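AmbC (Sorangium cellulosum, PDB 5O15) probably catalyses both dehydration and the following ring closure that forms an oxygen heterocycle of the polyketide ambruticin, as a bifunctional dehydratase-cyclase domain. Local coordinates at residues E248-E260 with A272-V284. Sequence-based numbering, arbitrary orientation. Where two conformers were deposited one is given.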
loop_
_atom_site.group_PDB
_atom_site.type_symbol
_atom_site.label_atom_id
_atom_site.label_comp_id
_atom_site.label_asym_id
_atom_site.label_seq_id
_atom_site.Cartn_x
_atom_site.Cartn_y
_atom_site.Cartn_z
ATOM N N GLU A 248 12.421 6.508 3.109
ATOM C CA GLU A 248 13.819 6.918 3.207
ATOM C C GLU A 248 14.562 6.744 1.897
ATOM O O GLU A 248 15.553 7.445 1.651
ATOM C CB GLU A 248 14.559 6.082 4.258
ATOM C CG GLU A 248 13.939 6.082 5.633
ATOM C CD GLU A 248 13.897 7.448 6.256
ATOM O OE1 GLU A 248 14.852 8.235 6.053
ATOM O OE2 GLU A 248 12.900 7.730 6.952
ATOM N N ALA A 249 14.114 5.815 1.060
ATOM C CA ALA A 249 14.751 5.548 -0.212
ATOM C C ALA A 249 13.686 5.133 -1.213
ATOM O O ALA A 249 12.841 4.302 -0.898
ATOM C CB ALA A 249 15.803 4.447 -0.054
ATOM N N ARG A 250 13.757 5.673 -2.419
ATOM C CA ARG A 250 12.755 5.423 -3.447
ATOM C C ARG A 250 13.223 4.398 -4.482
ATOM O O ARG A 250 14.412 4.267 -4.766
ATOM C CB ARG A 250 12.404 6.741 -4.146
ATOM C CG ARG A 250 11.649 7.718 -3.232
ATOM C CD ARG A 250 12.129 9.158 -3.341
ATOM N NE ARG A 250 11.580 9.957 -2.243
ATOM C CZ ARG A 250 12.159 10.111 -1.049
ATOM N NH1 ARG A 250 13.322 9.535 -0.786
ATOM N NH2 ARG A 250 11.572 10.847 -0.114
ATOM N N GLY A 251 12.266 3.685 -5.073
ATOM C CA GLY A 251 12.547 2.805 -6.207
ATOM C C GLY A 251 12.955 1.377 -5.906
ATOM O O GLY A 251 13.422 0.683 -6.819
ATOM N N ALA A 252 12.798 0.901 -4.678
ATOM C CA ALA A 252 13.215 -0.455 -4.349
ATOM C C ALA A 252 12.374 -1.511 -5.073
ATOM O O ALA A 252 11.187 -1.329 -5.317
ATOM C CB ALA A 252 13.074 -0.676 -2.848
ATOM N N ALA A 253 13.011 -2.648 -5.395
ATOM C CA ALA A 253 12.332 -3.767 -6.038
ATOM C C ALA A 253 12.196 -4.982 -5.143
ATOM O O ALA A 253 11.397 -5.877 -5.453
ATOM C CB ALA A 253 13.072 -4.184 -7.315
ATOM N N ALA A 254 12.986 -5.061 -4.078
ATOM C CA ALA A 254 12.983 -6.213 -3.194
ATOM C C ALA A 254 13.507 -5.713 -1.860
ATOM O O ALA A 254 14.352 -4.823 -1.825
ATOM C CB ALA A 254 13.844 -7.348 -3.768
ATOM N N LEU A 255 13.022 -6.308 -0.768
ATOM C CA LEU A 255 13.185 -5.771 0.582
ATOM C C LEU A 255 13.097 -6.898 1.575
ATOM O O LEU A 255 12.495 -7.932 1.291
ATOM C CB LEU A 255 12.042 -4.779 0.948
ATOM C CG LEU A 255 11.926 -3.578 0.061
ATOM C CD1 LEU A 255 10.596 -2.855 0.266
ATOM C CD2 LEU A 255 13.029 -2.572 0.408
ATOM N N ARG A 256 13.608 -6.634 2.775
ATOM C CA ARG A 256 13.214 -7.374 3.960
ATOM C C ARG A 256 12.212 -6.550 4.749
ATOM O O ARG A 256 12.271 -5.322 4.759
ATOM C CB ARG A 256 14.395 -7.767 4.830
ATOM C CG ARG A 256 15.176 -8.900 4.224
ATOM C CD ARG A 256 16.336 -9.328 5.064
ATOM N NE ARG A 256 16.980 -10.486 4.449
ATOM C CZ ARG A 256 18.188 -10.930 4.747
ATOM N NH1 ARG A 256 18.908 -10.345 5.684
ATOM N NH2 ARG A 256 18.696 -11.990 4.114
ATOM N N ALA A 257 11.268 -7.240 5.390
ATOM C CA ALA A 257 10.182 -6.613 6.108
ATOM C C ALA A 257 10.083 -7.197 7.502
ATOM O O ALA A 257 10.280 -8.400 7.724
ATOM C CB ALA A 257 8.860 -6.864 5.387
ATOM N N ARG A 258 9.689 -6.321 8.423
ATOM C CA ARG A 258 9.277 -6.653 9.772
ATOM C C ARG A 258 7.877 -6.085 9.958
ATOM O O ARG A 258 7.679 -4.865 9.864
ATOM C CB ARG A 258 10.225 -6.071 10.815
ATOM C CG ARG A 258 9.831 -6.370 12.232
ATOM C CD ARG A 258 10.770 -5.706 13.215
ATOM N NE ARG A 258 10.409 -6.037 14.593
ATOM C CZ ARG A 258 9.632 -5.291 15.379
ATOM N NH1 ARG A 258 9.130 -4.138 14.957
ATOM N NH2 ARG A 258 9.378 -5.698 16.616
ATOM N N VAL A 259 6.907 -6.947 10.203
ATOM C CA VAL A 259 5.513 -6.568 10.380
ATOM C C VAL A 259 5.151 -6.979 11.798
ATOM O O VAL A 259 5.070 -8.168 12.113
ATOM C CB VAL A 259 4.615 -7.250 9.344
ATOM C CG1 VAL A 259 3.175 -6.814 9.546
ATOM C CG2 VAL A 259 5.050 -6.948 7.951
ATOM N N GLU A 260 4.920 -5.999 12.655
ATOM C CA GLU A 260 4.632 -6.233 14.060
ATOM C C GLU A 260 3.142 -6.076 14.312
ATOM O O GLU A 260 2.596 -4.974 14.187
ATOM C CB GLU A 260 5.442 -5.301 14.951
ATOM C CG GLU A 260 5.219 -5.581 16.416
ATOM C CD GLU A 260 6.358 -5.105 17.279
ATOM O OE1 GLU A 260 6.845 -5.906 18.109
ATOM O OE2 GLU A 260 6.791 -3.953 17.113
ATOM N N ALA A 272 -1.111 -3.459 12.420
ATOM C CA ALA A 272 0.304 -3.775 12.484
ATOM C C ALA A 272 1.112 -2.547 12.078
ATOM O O ALA A 272 0.617 -1.653 11.405
ATOM C CB ALA A 272 0.632 -4.945 11.565
ATOM N N SER A 273 2.389 -2.544 12.461
ATOM C CA SER A 273 3.395 -1.646 11.911
ATOM C C SER A 273 4.203 -2.400 10.865
ATOM O O SER A 273 4.293 -3.639 10.894
ATOM C CB SER A 273 4.345 -1.125 13.008
ATOM O OG SER A 273 5.103 -2.199 13.568
ATOM N N ILE A 274 4.801 -1.660 9.946
ATOM C CA ILE A 274 5.605 -2.244 8.875
ATOM C C ILE A 274 6.911 -1.499 8.793
ATOM O O ILE A 274 6.908 -0.262 8.677
ATOM C CB ILE A 274 4.897 -2.183 7.510
ATOM C CG1 ILE A 274 3.564 -2.910 7.554
ATOM C CG2 ILE A 274 5.799 -2.721 6.397
ATOM C CD1 ILE A 274 2.695 -2.696 6.329
ATOM N N GLU A 275 8.018 -2.220 8.790
ATOM C CA GLU A 275 9.328 -1.640 8.579
ATOM C C GLU A 275 9.998 -2.385 7.440
ATOM O O GLU A 275 9.968 -3.619 7.414
ATOM C CB GLU A 275 10.182 -1.723 9.832
ATOM C CG GLU A 275 9.630 -0.987 11.037
ATOM C CD GLU A 275 10.281 -1.568 12.260
ATOM O OE1 GLU A 275 11.515 -1.421 12.396
ATOM O OE2 GLU A 275 9.590 -2.288 13.023
ATOM N N LEU A 276 10.628 -1.653 6.531
ATOM C CA LEU A 276 11.249 -2.222 5.338
ATOM C C LEU A 276 12.708 -1.812 5.261
ATOM O O LEU A 276 13.044 -0.643 5.470
ATOM C CB LEU A 276 10.504 -1.743 4.089
ATOM C CG LEU A 276 9.005 -2.043 4.084
ATOM C CD1 LEU A 276 8.312 -1.425 2.894
ATOM C CD2 LEU A 276 8.731 -3.545 4.104
ATOM N N ALA A 277 13.556 -2.781 4.930
ATOM C CA ALA A 277 14.986 -2.606 4.798
ATOM C C ALA A 277 15.465 -3.080 3.434
ATOM O O ALA A 277 14.966 -4.068 2.888
ATOM C CB ALA A 277 15.714 -3.384 5.898
ATOM N N ASP A 278 16.472 -2.394 2.913
ATOM C CA ASP A 278 17.091 -2.764 1.651
ATOM C C ASP A 278 18.066 -3.917 1.817
ATOM O O ASP A 278 18.311 -4.410 2.918
ATOM C CB ASP A 278 17.727 -1.557 0.955
ATOM C CG ASP A 278 19.002 -1.038 1.617
ATOM O OD1 ASP A 278 19.681 -1.775 2.361
ATOM O OD2 ASP A 278 19.309 0.157 1.331
ATOM N N ALA A 279 18.628 -4.348 0.685
ATOM C CA ALA A 279 19.517 -5.510 0.637
ATOM C C ALA A 279 20.802 -5.317 1.411
ATOM O O ALA A 279 21.473 -6.310 1.699
ATOM C CB ALA A 279 19.831 -5.843 -0.819
ATOM N N GLN A 280 21.159 -4.080 1.734
ATOM C CA GLN A 280 22.343 -3.728 2.490
ATOM C C GLN A 280 22.022 -3.495 3.960
ATOM O O GLN A 280 22.880 -3.027 4.702
ATOM C CB GLN A 280 22.914 -2.421 1.905
ATOM C CG GLN A 280 23.416 -2.555 0.504
ATOM C CD GLN A 280 24.335 -1.422 0.164
ATOM O OE1 GLN A 280 24.195 -0.262 0.647
ATOM N NE2 GLN A 280 25.357 -1.760 -0.603
ATOM N N GLY A 281 20.804 -3.806 4.388
ATOM C CA GLY A 281 20.399 -3.702 5.768
ATOM C C GLY A 281 19.945 -2.312 6.183
ATOM O O GLY A 281 19.787 -2.071 7.381
ATOM N N GLN A 282 19.758 -1.393 5.243
ATOM C CA GLN A 282 19.473 -0.012 5.570
ATOM C C GLN A 282 17.984 0.299 5.412
ATOM O O GLN A 282 17.278 -0.309 4.607
ATOM C CB GLN A 282 20.302 0.906 4.663
ATOM C CG GLN A 282 21.812 0.798 4.864
ATOM C CD GLN A 282 22.293 1.445 6.130
ATOM O OE1 GLN A 282 21.513 1.644 7.051
ATOM N NE2 GLN A 282 23.571 1.787 6.194
ATOM N N PRO A 283 17.476 1.312 6.123
ATOM C CA PRO A 283 16.045 1.600 6.074
ATOM C C PRO A 283 15.611 2.038 4.691
ATOM O O PRO A 283 16.255 2.870 4.047
ATOM C CB PRO A 283 15.857 2.722 7.111
ATOM C CG PRO A 283 17.068 2.732 7.921
ATOM C CD PRO A 283 18.172 2.082 7.167
ATOM N N VAL A 284 14.448 1.551 4.280
ATOM C CA VAL A 284 13.763 2.006 3.075
ATOM C C VAL A 284 12.482 2.753 3.389
ATOM O O VAL A 284 12.225 3.806 2.810
ATOM C CB VAL A 284 13.488 0.846 2.093
ATOM C CG1 VAL A 284 12.544 1.266 0.984
ATOM C CG2 VAL A 284 14.774 0.335 1.538
HETATM O O HOH W 1 17.047 -3.575 -1.652
HETATM O O HOH W 2 7.292 -3.284 12.233
HETATM O O HOH W 3 5.562 -1.814 16.117
#
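R256, R258 and E260 pair with A277, E275 and S273 through reciprocal backbone hydrogen bonds, making strands 254-260 and 272-277 an antiparallel hairpin with their directions 167° apart. A257 with L276 and V259 with I274 are the non-hydrogen-bonded pairs between them, and their side chains lie on one face of the sheet, opposite R258, E275, E260 and S273. There A257 CB rests on L276 CD2 (3.6 Å), and V259 CG1, anti to the backbone N (chi1 -179°), reaches A272 CB at 3.7 Å. L255 forks at the strand end: CD1 meets L276 CD1 at 3.8 Å, while CD2 lies 3.6 Å from V284 CG2, linking the hairpin to the next strand. L213, A217 and L218 of helix 211-225 cover this apolar side, the helix-against-sheet packing of a hotdog fold. On the polar face R258 and E275 run side by side, and R258 NH1 gives a 2.7 Å salt bridge to E275 OE2, which lies at the edge of the guanidinium with the carboxylate plane turned 66° from it. E260 completes a salt-bridge network, OE1 2.9 Å from R258 NH2, with OE2 taking a longer bond from NH1 from above its carboxylate plane, while Y191 takes NE and W147 donates to E275 OE1. One water joins R258 O, S273 OG and E275 OE2; another joins S273 OG to E260 OE2. Just past strand 236-247, E248 N (2.7 Å) and, at greater length, A249 N both donate to V284 O at the start of strand 283-295. With two carboxylates around one guanidinium, the arginine probably offsets their mutual repulsion and, with the waters, ties the polar face together across both strands.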